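Local atomic coordinates of carbohydrate deacetylase Agd3 (PDB entry 6NWZ), a protein that removes N-acetyl groups, probably from the fungal exopolysaccharide galactosaminogalactan, through a metal-binding carbohydrate esterase domain, and is required for Aspergillus fumigatus biofilm formation. Residues Ile386-Thr391 / Gly429-Ala434; Ile254-Leu259 / Gly303-Gly308; Ala401-Glu406 / Gln445-Asn450; Ile452-Gly457 / Gln487-Trp492. All coordinates share one frame; numbering follows the deposited sequence.

Contact 1: residues Ile386-Thr391 / Gly429-Ala434. With ZN (zinc ion), chain L.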
loop_
_atom_site.group_PDB
_atom_site.type_symbol
_atom_site.label_atom_id
_atom_site.label_comp_id
_atom_site.label_asym_id
_atom_site.label_seq_id
_atom_site.Cartn_x
_atom_site.Cartn_y
_atom_site.Cartn_z
ATOM N N ILE A 386 13.713 0.489 15.302
ATOM C CA ILE A 386 14.640 0.118 14.240
ATOM C C ILE A 386 15.774 1.134 14.242
ATOM O O ILE A 386 15.623 2.255 14.734
ATOM C CB ILE A 386 13.925 0.056 12.866
ATOM C CG1 ILE A 386 14.808 -0.638 11.824
ATOM C CG2 ILE A 386 13.500 1.451 12.431
ATOM C CD1 ILE A 386 14.264 -0.552 10.422
ATOM N N SER A 387 16.928 0.735 13.707
ATOM C CA SER A 387 18.102 1.599 13.689
ATOM C C SER A 387 18.033 2.608 12.549
ATOM O O SER A 387 17.626 2.280 11.431
ATOM C CB SER A 387 19.383 0.774 13.554
ATOM O OG SER A 387 20.516 1.618 13.414
ATOM N N HIS A 388 18.459 3.836 12.838
ATOM C CA HIS A 388 18.553 4.911 11.856
ATOM C C HIS A 388 19.991 5.424 11.755
ATOM O O HIS A 388 20.223 6.600 11.456
ATOM C CB HIS A 388 17.585 6.040 12.215
ATOM C CG HIS A 388 17.313 6.995 11.094
ATOM N ND1 HIS A 388 17.011 6.581 9.814
ATOM C CD2 HIS A 388 17.276 8.349 11.069
ATOM C CE1 HIS A 388 16.811 7.639 9.047
ATOM N NE2 HIS A 388 16.967 8.724 9.785
ATOM N N THR A 389 20.957 4.527 12.001
ATOM C CA THR A 389 22.395 4.793 12.129
ATOM C C THR A 389 22.726 5.599 13.380
ATOM O O THR A 389 21.849 6.231 13.982
ATOM C CB THR A 389 22.967 5.499 10.895
ATOM O OG1 THR A 389 22.472 6.843 10.822
ATOM C CG2 THR A 389 22.601 4.741 9.635
ATOM N N PHE A 390 23.998 5.579 13.782
ATOM C CA PHE A 390 24.376 6.153 15.069
ATOM C C PHE A 390 24.376 7.678 15.013
ATOM O O PHE A 390 23.660 8.337 15.774
ATOM C CB PHE A 390 25.742 5.612 15.501
ATOM C CG PHE A 390 26.116 5.958 16.918
ATOM C CD1 PHE A 390 25.367 5.491 17.984
ATOM C CD2 PHE A 390 27.229 6.740 17.181
ATOM C CE1 PHE A 390 25.716 5.808 19.289
ATOM C CE2 PHE A 390 27.583 7.059 18.482
ATOM C CZ PHE A 390 26.827 6.594 19.534
ATOM N N THR A 391 25.155 8.257 14.100
ATOM C CA THR A 391 25.345 9.701 14.049
ATOM C C THR A 391 24.540 10.377 12.950
ATOM O O THR A 391 24.620 11.603 12.810
ATOM C CB THR A 391 26.830 10.034 13.864
ATOM O OG1 THR A 391 27.196 9.859 12.490
ATOM C CG2 THR A 391 27.676 9.113 14.712
ATOM N N GLY A 429 17.299 -4.855 9.473
ATOM C CA GLY A 429 16.996 -3.735 8.603
ATOM C C GLY A 429 17.250 -2.413 9.292
ATOM O O GLY A 429 17.273 -2.317 10.524
ATOM N N ILE A 430 17.451 -1.383 8.471
ATOM C CA ILE A 430 17.661 -0.027 8.950
ATOM C C ILE A 430 16.815 0.926 8.120
ATOM O O ILE A 430 16.337 0.592 7.036
ATOM C CB ILE A 430 19.141 0.409 8.882
ATOM C CG1 ILE A 430 19.568 0.609 7.424
ATOM C CG2 ILE A 430 20.036 -0.600 9.573
ATOM C CD1 ILE A 430 20.951 1.201 7.269
ATOM N N ILE A 431 16.639 2.128 8.655
ATOM C CA ILE A 431 16.159 3.263 7.874
ATOM C C ILE A 431 17.389 4.085 7.508
ATOM O O ILE A 431 17.910 4.820 8.359
ATOM C CB ILE A 431 15.135 4.101 8.656
ATOM C CG1 ILE A 431 13.991 3.215 9.167
ATOM C CG2 ILE A 431 14.624 5.249 7.792
ATOM C CD1 ILE A 431 12.899 3.973 9.902
ATOM N N PRO A 432 17.902 3.980 6.285
ATOM C CA PRO A 432 19.158 4.665 5.941
ATOM C C PRO A 432 19.033 6.165 6.136
ATOM O O PRO A 432 17.974 6.752 5.864
ATOM C CB PRO A 432 19.373 4.296 4.463
ATOM C CG PRO A 432 18.049 3.791 3.980
ATOM C CD PRO A 432 17.381 3.176 5.166
ATOM N N PRO A 433 20.090 6.823 6.611
ATOM C CA PRO A 433 19.968 8.228 7.037
ATOM C C PRO A 433 19.721 9.136 5.842
ATOM O O PRO A 433 20.561 9.244 4.946
ATOM C CB PRO A 433 21.318 8.512 7.704
ATOM C CG PRO A 433 22.275 7.566 7.023
ATOM C CD PRO A 433 21.480 6.333 6.674
ATOM N N ALA A 434 18.554 9.784 5.828
ATOM C CA ALA A 434 18.118 10.607 4.699
ATOM C C ALA A 434 18.102 9.812 3.398
ATOM O O ALA A 434 18.271 10.379 2.314
ATOM C CB ALA A 434 18.989 11.858 4.545
HETATM ZN ZN ZN L . 16.914 10.889 9.261
#
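The imidazole of H388 lies obliquely across I431, its ND1 and CE1 over the isoleucine's CB and CG2, at the C-terminal mouth of a barrel-like set of parallel strands that resembles the fold of polysaccharide deacetylases. H388 sits just past the end of strand 384-387. The backbones meet where I431 N donates to S387 O, a 3.0 Å bond that is nearly straight (166°). One residue on, H388 ND1 faces I431 O at the edge of the ring, but the modelled bond is too short and too bent to rest anything on. The placement of the ring is better read from its zinc bond and its packing on I431.

Upstream, I386 crosses I431 at about a right angle, with CG2 of I386 3.6 Å from CD1 of I431. The other branch of I386, CG1 and CD1, is carried to G429 because CG1 stands anti to the backbone N (chi1 -167°). On the other flank T389 meets the ring of P433 crosswise, CG2 of T389 against CD of P433 at 3.5 Å. S387 OG accepts from T389 N in an ST turn that shapes the chain around the histidine, and is itself bonded to N410. D256 and H392 complete the zinc site, an Asp-His-His set as in related deacetylases, to which H388 contributes NE2, 2.2 Å from the zinc ion.

Contact 2: residues Ile254-Leu259 / Gly303-Gly308. With ZN (zinc ion), chain L; ZN (zinc ion), chain M.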
loop_
_atom_site.group_PDB
_atom_site.type_symbol
_atom_site.label_atom_id
_atom_site.label_comp_id
_atom_site.label_asym_id
_atom_site.label_seq_id
_atom_site.Cartn_x
_atom_site.Cartn_y
_atom_site.Cartn_z
ATOM N N ILE A 254 8.964 6.897 12.237
ATOM C CA ILE A 254 9.382 8.190 12.772
ATOM C C ILE A 254 10.906 8.210 12.776
ATOM O O ILE A 254 11.542 7.584 13.633
ATOM C CB ILE A 254 8.826 8.442 14.177
ATOM C CG1 ILE A 254 7.317 8.195 14.215
ATOM C CG2 ILE A 254 9.156 9.859 14.622
ATOM C CD1 ILE A 254 6.534 9.055 13.262
ATOM N N ASP A 255 11.495 8.943 11.834
ATOM C CA ASP A 255 12.942 9.037 11.737
ATOM C C ASP A 255 13.485 10.072 12.720
ATOM O O ASP A 255 12.749 10.907 13.254
ATOM C CB ASP A 255 13.368 9.412 10.315
ATOM C CG ASP A 255 12.982 8.367 9.276
ATOM O OD1 ASP A 255 12.441 7.300 9.644
ATOM O OD2 ASP A 255 13.229 8.620 8.079
ATOM N N ASP A 256 14.795 9.991 12.965
ATOM C CA ASP A 256 15.557 11.031 13.655
ATOM C C ASP A 256 15.259 11.099 15.150
ATOM O O ASP A 256 15.454 12.146 15.771
ATOM C CB ASP A 256 15.325 12.408 13.022
ATOM C CG ASP A 256 15.766 12.469 11.576
ATOM O OD1 ASP A 256 16.197 11.432 11.031
ATOM O OD2 ASP A 256 15.688 13.568 10.986
ATOM N N MET A 257 14.802 10.002 15.752
ATOM C CA MET A 257 14.558 10.010 17.189
ATOM C C MET A 257 15.867 10.172 17.955
ATOM O O MET A 257 16.876 9.534 17.637
ATOM C CB MET A 257 13.848 8.735 17.633
ATOM C CG MET A 257 13.476 8.713 19.117
ATOM S SD MET A 257 12.336 10.025 19.635
ATOM C CE MET A 257 10.934 9.696 18.573
ATOM N N PHE A 258 15.830 11.037 18.970
ATOM C CA PHE A 258 16.915 11.497 19.832
ATOM C C PHE A 258 17.731 12.608 19.176
ATOM O O PHE A 258 18.595 13.180 19.838
ATOM C CB PHE A 258 17.869 10.373 20.286
ATOM C CG PHE A 258 17.255 9.415 21.267
ATOM C CD1 PHE A 258 17.337 9.650 22.630
ATOM C CD2 PHE A 258 16.595 8.279 20.826
ATOM C CE1 PHE A 258 16.772 8.771 23.534
ATOM C CE2 PHE A 258 16.030 7.398 21.726
ATOM C CZ PHE A 258 16.117 7.641 23.078
ATOM N N LEU A 259 17.486 12.943 17.914
ATOM C CA LEU A 259 18.197 14.028 17.256
ATOM C C LEU A 259 17.460 15.350 17.441
ATOM O O LEU A 259 16.282 15.395 17.804
ATOM C CB LEU A 259 18.363 13.747 15.760
ATOM C CG LEU A 259 19.256 12.590 15.314
ATOM C CD1 LEU A 259 19.348 12.537 13.794
ATOM C CD2 LEU A 259 20.635 12.708 15.936
ATOM N N GLY A 303 12.676 5.144 14.422
ATOM C CA GLY A 303 14.052 4.953 14.027
ATOM C C GLY A 303 14.961 5.846 14.848
ATOM O O GLY A 303 14.819 7.072 14.832
ATOM N N HIS A 304 15.894 5.224 15.568
ATOM C CA HIS A 304 16.703 5.903 16.571
ATOM C C HIS A 304 18.082 6.266 16.034
ATOM O O HIS A 304 18.659 5.556 15.209
ATOM C CB HIS A 304 16.876 5.027 17.814
ATOM C CG HIS A 304 15.589 4.636 18.469
ATOM N ND1 HIS A 304 14.866 5.503 19.257
ATOM C CD2 HIS A 304 14.901 3.469 18.462
ATOM C CE1 HIS A 304 13.786 4.889 19.705
ATOM N NE2 HIS A 304 13.784 3.654 19.237
ATOM N N ASN A 305 18.619 7.379 16.536
ATOM C CA ASN A 305 20.012 7.761 16.328
ATOM C C ASN A 305 20.673 7.830 17.699
ATOM O O ASN A 305 20.476 8.799 18.438
ATOM C CB ASN A 305 20.116 9.091 15.598
ATOM C CG ASN A 305 19.485 9.049 14.232
ATOM O OD1 ASN A 305 18.316 9.395 14.064
ATOM N ND2 ASN A 305 20.255 8.625 13.239
ATOM N N GLY A 306 21.466 6.807 18.031
ATOM C CA GLY A 306 22.046 6.725 19.360
ATOM C C GLY A 306 22.920 7.910 19.727
ATOM O O GLY A 306 22.970 8.306 20.895
ATOM N N ASN A 307 23.619 8.490 18.747
ATOM C CA ASN A 307 24.516 9.601 19.052
ATOM C C ASN A 307 23.749 10.808 19.579
ATOM O O ASN A 307 24.291 11.588 20.371
ATOM C CB ASN A 307 25.332 9.976 17.813
ATOM C CG ASN A 307 26.446 10.965 18.120
ATOM O OD1 ASN A 307 27.396 10.647 18.836
ATOM N ND2 ASN A 307 26.343 12.167 17.560
ATOM N N GLY A 308 22.491 10.974 19.164
ATOM C CA GLY A 308 21.671 12.031 19.728
ATOM C C GLY A 308 21.417 11.847 21.211
ATOM O O GLY A 308 21.182 12.822 21.934
HETATM ZN ZN ZN L . 16.914 10.889 9.261
HETATM ZN ZN ZN M . 14.226 10.561 6.979
#
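With CG placed opposite the carbonyl carbon in both L259 (chi1 -67°) and N305 (chi1 -61°), the two side chains meet at about a right angle, the leucine laid over the asparagine's CB and amide. CD1 of L259 approaches OD1 of N305 to 3.3 Å, while CD2 reaches past CB of N305 toward CA of G308. M257 is set differently: its CG runs anti to the backbone N, which puts CB and CG alongside H304, CG of M257 3.5 Å from ND1 of H304, before the chain bends and the sulfur end leads away. F258 comes to the same imidazole rim to rim. Neither ring covers the other's face: their centroids are 5.6 Å apart and the planes stand at 51°, with H304 ND1 in the phenyl plane. At the far side of the imidazole, H304 NE2 is hydrogen-bonded to H385.

Between these two groups of side chains the backbones pair as parallel strands. G303 N donates to I254 O at 2.8 Å, G303 O accepts from M257 N, and M257 O accepts from N305 N at 3.0 Å. The strand then ends in a type II turn from D256 to L259, closed by L259 N on D256 O. Two consecutive aspartates here hold different zinc ions: D255 OD2 binds one shared with H546, whereas D256 OD1 binds the one shared with H388 and H392.

Strand 252-257 lies between strands 300-304 and 542-546, F258 is covered by helix 369-375 and W413, and helix 306-313 starts directly after N305.

Contact 3: residues Ala401-Glu406 / Gln445-Asn450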
loop_
_atom_site.group_PDB
_atom_site.type_symbol
_atom_site.label_atom_id
_atom_site.label_comp_id
_atom_site.label_asym_id
_atom_site.label_seq_id
_atom_site.Cartn_x
_atom_site.Cartn_y
_atom_site.Cartn_z
ATOM N N ALA A 401 34.723 2.394 6.463
ATOM C CA ALA A 401 35.028 2.527 7.885
ATOM C C ALA A 401 34.007 3.405 8.596
ATOM O O ALA A 401 33.610 3.110 9.730
ATOM C CB ALA A 401 36.435 3.092 8.070
ATOM N N ASP A 402 33.576 4.494 7.955
ATOM C CA ASP A 402 32.570 5.357 8.565
ATOM C C ASP A 402 31.244 4.622 8.710
ATOM O O ASP A 402 30.644 4.601 9.792
ATOM C CB ASP A 402 32.386 6.634 7.738
ATOM C CG ASP A 402 33.467 7.674 8.000
ATOM O OD1 ASP A 402 34.333 7.447 8.875
ATOM O OD2 ASP A 402 33.447 8.727 7.325
ATOM N N VAL A 403 30.777 3.998 7.627
ATOM C CA VAL A 403 29.464 3.367 7.661
ATOM C C VAL A 403 29.468 2.151 8.576
ATOM O O VAL A 403 28.464 1.866 9.239
ATOM C CB VAL A 403 29.011 3.011 6.234
ATOM C CG1 VAL A 403 27.602 2.451 6.258
ATOM C CG2 VAL A 403 29.081 4.240 5.341
ATOM N N PHE A 404 30.588 1.424 8.639
ATOM C CA PHE A 404 30.671 0.274 9.536
ATOM C C PHE A 404 30.435 0.690 10.981
ATOM O O PHE A 404 29.736 -0.004 11.730
ATOM C CB PHE A 404 32.030 -0.413 9.397
ATOM C CG PHE A 404 32.120 -1.734 10.119
ATOM C CD1 PHE A 404 32.367 -1.785 11.484
ATOM C CD2 PHE A 404 31.958 -2.923 9.431
ATOM C CE1 PHE A 404 32.446 -2.996 12.145
ATOM C CE2 PHE A 404 32.038 -4.135 10.088
ATOM C CZ PHE A 404 32.282 -4.172 11.445
ATOM N N LYS A 405 31.015 1.818 11.392
ATOM C CA LYS A 405 30.770 2.330 12.731
ATOM C C LYS A 405 29.375 2.934 12.861
ATOM O O LYS A 405 28.778 2.873 13.941
ATOM C CB LYS A 405 31.847 3.351 13.104
ATOM C CG LYS A 405 33.239 2.738 13.207
ATOM C CD LYS A 405 34.245 3.691 13.831
ATOM C CE LYS A 405 34.713 4.745 12.840
ATOM N NZ LYS A 405 35.505 4.174 11.712
ATOM N N GLU A 406 28.835 3.501 11.777
ATOM C CA GLU A 406 27.473 4.025 11.819
ATOM C C GLU A 406 26.472 2.942 12.203
ATOM O O GLU A 406 25.502 3.207 12.923
ATOM C CB GLU A 406 27.101 4.636 10.468
ATOM C CG GLU A 406 27.750 5.976 10.182
ATOM C CD GLU A 406 27.207 7.081 11.061
ATOM O OE1 GLU A 406 28.018 7.881 11.577
ATOM O OE2 GLU A 406 25.971 7.145 11.237
ATOM N N GLN A 445 27.985 -2.745 1.763
ATOM C CA GLN A 445 28.764 -3.845 2.322
ATOM C C GLN A 445 28.946 -3.678 3.826
ATOM O O GLN A 445 28.918 -4.664 4.574
ATOM C CB GLN A 445 30.119 -3.939 1.620
ATOM C CG GLN A 445 30.955 -5.147 2.022
ATOM C CD GLN A 445 30.411 -6.450 1.465
ATOM O OE1 GLN A 445 30.279 -6.614 0.252
ATOM N NE2 GLN A 445 30.089 -7.383 2.353
ATOM N N ALA A 446 29.135 -2.440 4.289
ATOM C CA ALA A 446 29.221 -2.195 5.725
ATOM C C ALA A 446 27.925 -2.583 6.424
ATOM O O ALA A 446 27.953 -3.148 7.524
ATOM C CB ALA A 446 29.563 -0.730 5.992
ATOM N N TRP A 447 26.778 -2.286 5.804
ATOM C CA TRP A 447 25.509 -2.786 6.326
ATOM C C TRP A 447 25.515 -4.305 6.380
ATOM O O TRP A 447 25.180 -4.906 7.405
ATOM C CB TRP A 447 24.332 -2.318 5.463
ATOM C CG TRP A 447 24.186 -0.844 5.246
ATOM C CD1 TRP A 447 25.009 0.146 5.696
ATOM C CD2 TRP A 447 23.140 -0.194 4.510
ATOM N NE1 TRP A 447 24.544 1.370 5.283
ATOM C CE2 TRP A 447 23.397 1.189 4.555
ATOM C CE3 TRP A 447 22.013 -0.650 3.819
ATOM C CZ2 TRP A 447 22.568 2.121 3.936
ATOM C CZ3 TRP A 447 21.192 0.275 3.205
ATOM C CH2 TRP A 447 21.474 1.644 3.266
ATOM N N TRP A 448 25.895 -4.942 5.269
ATOM C CA TRP A 448 25.807 -6.393 5.175
ATOM C C TRP A 448 26.780 -7.081 6.121
ATOM O O TRP A 448 26.491 -8.177 6.613
ATOM C CB TRP A 448 26.066 -6.837 3.736
ATOM C CG TRP A 448 25.798 -8.291 3.502
ATOM C CD1 TRP A 448 26.601 -9.343 3.843
ATOM C CD2 TRP A 448 24.646 -8.856 2.871
ATOM N NE1 TRP A 448 26.017 -10.526 3.467
ATOM C CE2 TRP A 448 24.816 -10.255 2.867
ATOM C CE3 TRP A 448 23.485 -8.315 2.309
ATOM C CZ2 TRP A 448 23.869 -11.121 2.322
ATOM C CZ3 TRP A 448 22.547 -9.173 1.769
ATOM C CH2 TRP A 448 22.746 -10.562 1.778
ATOM N N ASP A 449 27.939 -6.470 6.375
ATOM C CA ASP A 449 28.896 -7.080 7.290
ATOM C C ASP A 449 28.382 -7.081 8.723
ATOM O O ASP A 449 28.835 -7.894 9.534
ATOM C CB ASP A 449 30.244 -6.370 7.177
ATOM C CG ASP A 449 30.922 -6.621 5.836
ATOM O OD1 ASP A 449 30.394 -7.429 5.039
ATOM O OD2 ASP A 449 31.983 -6.014 5.578
ATOM N N ASN A 450 27.446 -6.196 9.049
ATOM C CA ASN A 450 26.624 -6.347 10.236
ATOM C C ASN A 450 25.322 -7.041 9.829
ATOM O O ASN A 450 25.117 -7.391 8.667
ATOM C CB ASN A 450 26.395 -4.991 10.899
ATOM C CG ASN A 450 27.701 -4.303 11.276
ATOM O OD1 ASN A 450 28.233 -4.507 12.368
ATOM N ND2 ASN A 450 28.226 -3.489 10.366
#
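V403 presents CG1 to the edge of the W447 indole, near the ring plane and 3.4 Å from NE1, so the valine meets the pyrrole end of the tryptophan and not its face. That branch stands anti to the backbone N (chi1 -176°), which swings it toward the partner helix; CG1 of V403 also touches CB of A446 at 3.7 Å. A446 is the small residue of the interface. Its methyl fits against the backbone N of F404, and CB of A446 lies 4.2 Å from CB of F404; here the two helix backbones come nearest.

Farther out, the F404 ring is met in two ways. CB of D449 comes up at its edge, 4.1 Å from CE2 of F404. The side chains of N450 and F404 cross at about a right angle, with N450 ND2 3.8 Å above one face of the ring but displaced toward the rim; the amide and ring planes are 53° apart. N450 ND2 donates to A446 O at 2.9 Å, tying the asparagine back over the last turn of its own helix, while OD1 goes to Q411. Similarly, W447 NE1 donates to Q395 OE1.

This is plain packing between helices 400-417 and 441-449 of the deacetylase domain, with short segment axes 8.4 Å apart crossing at -39°. W447 also packs on P432 and on C455 of strand 454-456, which places the helix pair against the strands.

Contact 4: residues Ile452-Gly457 / Gln487-Trp492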
loop_
_atom_site.group_PDB
_atom_site.type_symbol
_atom_site.label_atom_id
_atom_site.label_comp_id
_atom_site.label_asym_id
_atom_site.label_seq_id
_atom_site.Cartn_x
_atom_site.Cartn_y
_atom_site.Cartn_z
ATOM N N ILE A 452 22.586 -6.516 8.707
ATOM C CA ILE A 452 21.616 -5.783 7.896
ATOM C C ILE A 452 21.478 -6.444 6.533
ATOM O O ILE A 452 22.474 -6.676 5.835
ATOM C CB ILE A 452 22.017 -4.303 7.753
ATOM C CG1 ILE A 452 22.178 -3.662 9.128
ATOM C CG2 ILE A 452 20.981 -3.538 6.942
ATOM C CD1 ILE A 452 21.047 -3.976 10.073
ATOM N N ARG A 453 20.235 -6.739 6.150
ATOM C CA ARG A 453 19.912 -7.362 4.876
ATOM C C ARG A 453 18.894 -6.582 4.061
ATOM O O ARG A 453 18.827 -6.771 2.842
ATOM C CB ARG A 453 19.372 -8.785 5.097
ATOM C CG ARG A 453 20.310 -9.698 5.864
ATOM C CD ARG A 453 21.449 -10.162 4.987
ATOM N NE ARG A 453 22.386 -11.009 5.710
ATOM C CZ ARG A 453 23.535 -10.577 6.216
ATOM N NH1 ARG A 453 23.883 -9.306 6.067
ATOM N NH2 ARG A 453 24.337 -11.410 6.866
ATOM N N ASN A 454 18.112 -5.711 4.689
ATOM C CA ASN A 454 17.076 -4.954 4.008
ATOM C C ASN A 454 17.045 -3.542 4.568
ATOM O O ASN A 454 17.632 -3.244 5.612
ATOM C CB ASN A 454 15.708 -5.610 4.180
ATOM C CG ASN A 454 15.289 -5.673 5.631
ATOM O OD1 ASN A 454 14.820 -4.683 6.191
ATOM N ND2 ASN A 454 15.484 -6.827 6.257
ATOM N N CYS A 455 16.329 -2.670 3.871
ATOM C CA CYS A 455 16.207 -1.291 4.310
ATOM C C CYS A 455 14.939 -0.703 3.702
ATOM O O CYS A 455 14.048 -1.437 3.258
ATOM C CB CYS A 455 17.461 -0.487 3.929
ATOM S SG CYS A 455 17.580 -0.061 2.175
ATOM N N VAL A 456 14.870 0.620 3.670
ATOM C CA VAL A 456 13.715 1.332 3.155
ATOM C C VAL A 456 14.220 2.404 2.199
ATOM O O VAL A 456 15.321 2.939 2.363
ATOM C CB VAL A 456 12.870 1.924 4.307
ATOM C CG1 VAL A 456 13.547 3.138 4.927
ATOM C CG2 VAL A 456 11.494 2.255 3.832
ATOM N N GLY A 457 13.424 2.695 1.172
ATOM C CA GLY A 457 13.858 3.610 0.131
ATOM C C GLY A 457 13.124 4.935 0.119
ATOM O O GLY A 457 12.834 5.506 1.176
ATOM N N GLN A 487 17.899 -5.566 -0.085
ATOM C CA GLN A 487 16.488 -5.416 -0.422
ATOM C C GLN A 487 16.011 -4.027 -0.008
ATOM O O GLN A 487 16.048 -3.679 1.178
ATOM C CB GLN A 487 15.652 -6.502 0.257
ATOM C CG GLN A 487 14.177 -6.480 -0.120
ATOM C CD GLN A 487 13.357 -7.514 0.632
ATOM O OE1 GLN A 487 13.871 -8.553 1.044
ATOM N NE2 GLN A 487 12.073 -7.228 0.818
ATOM N N VAL A 488 15.565 -3.242 -0.981
ATOM C CA VAL A 488 15.065 -1.893 -0.749
ATOM C C VAL A 488 13.544 -1.941 -0.814
ATOM O O VAL A 488 12.961 -2.102 -1.892
ATOM C CB VAL A 488 15.636 -0.893 -1.762
ATOM C CG1 VAL A 488 15.071 0.499 -1.505
ATOM C CG2 VAL A 488 17.151 -0.878 -1.689
ATOM N N ASN A 489 12.898 -1.803 0.342
ATOM C CA ASN A 489 11.442 -1.795 0.377
ATOM C C ASN A 489 10.919 -0.377 0.163
ATOM O O ASN A 489 11.506 0.584 0.670
ATOM C CB ASN A 489 10.929 -2.333 1.709
ATOM C CG ASN A 489 11.492 -3.701 2.044
ATOM O OD1 ASN A 489 11.059 -4.716 1.499
ATOM N ND2 ASN A 489 12.464 -3.733 2.950
ATOM N N PRO A 490 9.825 -0.229 -0.576
ATOM C CA PRO A 490 9.306 1.111 -0.873
ATOM C C PRO A 490 8.739 1.800 0.360
ATOM O O PRO A 490 8.349 1.166 1.345
ATOM C CB PRO A 490 8.211 0.845 -1.910
ATOM C CG PRO A 490 7.803 -0.578 -1.671
ATOM C CD PRO A 490 9.049 -1.290 -1.242
ATOM N N ARG A 491 8.703 3.133 0.287
ATOM C CA ARG A 491 8.144 3.969 1.342
ATOM C C ARG A 491 7.633 5.268 0.736
ATOM O O ARG A 491 8.302 5.880 -0.100
ATOM C CB ARG A 491 9.169 4.288 2.440
ATOM C CG ARG A 491 8.571 4.984 3.669
ATOM C CD ARG A 491 9.527 4.990 4.869
ATOM N NE ARG A 491 10.594 5.978 4.729
ATOM C CZ ARG A 491 11.400 6.363 5.717
ATOM N NH1 ARG A 491 12.339 7.271 5.489
ATOM N NH2 ARG A 491 11.268 5.848 6.936
ATOM N N TRP A 492 6.457 5.688 1.185
ATOM C CA TRP A 492 5.829 6.912 0.719
ATOM C C TRP A 492 6.305 8.119 1.522
ATOM O O TRP A 492 6.571 8.032 2.724
ATOM C CB TRP A 492 4.307 6.805 0.822
ATOM C CG TRP A 492 3.704 5.733 -0.040
ATOM C CD1 TRP A 492 3.035 4.618 0.382
ATOM C CD2 TRP A 492 3.715 5.675 -1.472
ATOM N NE1 TRP A 492 2.627 3.874 -0.699
ATOM C CE2 TRP A 492 3.032 4.501 -1.848
ATOM C CE3 TRP A 492 4.235 6.504 -2.471
ATOM C CZ2 TRP A 492 2.856 4.134 -3.179
ATOM C CZ3 TRP A 492 4.059 6.137 -3.793
ATOM C CH2 TRP A 492 3.377 4.963 -4.134
HETATM O O HOH W 1 11.402 7.493 2.656
#
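N489 grips C455 O from two directions in a pair of parallel strands, 454-456 and 487-492, that belongs to the barrel-like sheet of the deacetylase domain. Its backbone N donates from above the carbonyl plane, whereas N489 ND2 meets C455 O in the carbonyl plane at 2.8 Å; the amide thus reaches across to the neighbouring strand and adds a second bond to the same oxygen. The remaining hydrogen bonds zigzag in the usual parallel way: R453 O takes Q487 N, Q487 O takes C455 N at 2.9 Å, and N489 O takes G457 N at 2.9 Å.

Apolar contacts fall on both faces of the pair. On one, SG of C455 lies 4.0 Å from CG2 of V488, and CG1 of V488 reaches over to CA of G457. On the other, N454 and Q487 touch through their CB atoms. V456 also lies along R491, CG2 of V456 against CB of R491 at 3.4 Å, while CG1 sits 3.9 Å above the centre of the guanidinium group. The arginine chain leaves its strand with CG anti to the backbone N (chi1 -171°) and bends at chi3, which lays the flat group over the valine.

Polar links finish the set. R491 NH2 bonds Q253 and forms a salt bridge with the zinc ligand D255. Lower down the side chain, a water accepts from R491 NE at 2.7 Å and donates to G457 O at 2.9 Å.

Going from the N terminus, contact 2 comes first, joining 254-259 to 303-308 across 43 residues that include helix 275-289. Contact 1 then closes the chain from 386-391 to 429-434 around helix 400-417. Contact 3 crosses it, since 401-406 starts inside that loop and pairs with 445-450 beyond its end, packing two helices against the outside of the strands. Contact 4 follows in series, joining 452-457 to 487-492. Across the fold they touch one another: H388 N bonds H304 O between contacts 1 and 2, P432 of contact 1 packs on V456 of contact 4, and W448 O takes R453 NH1 between contacts 3 and 4.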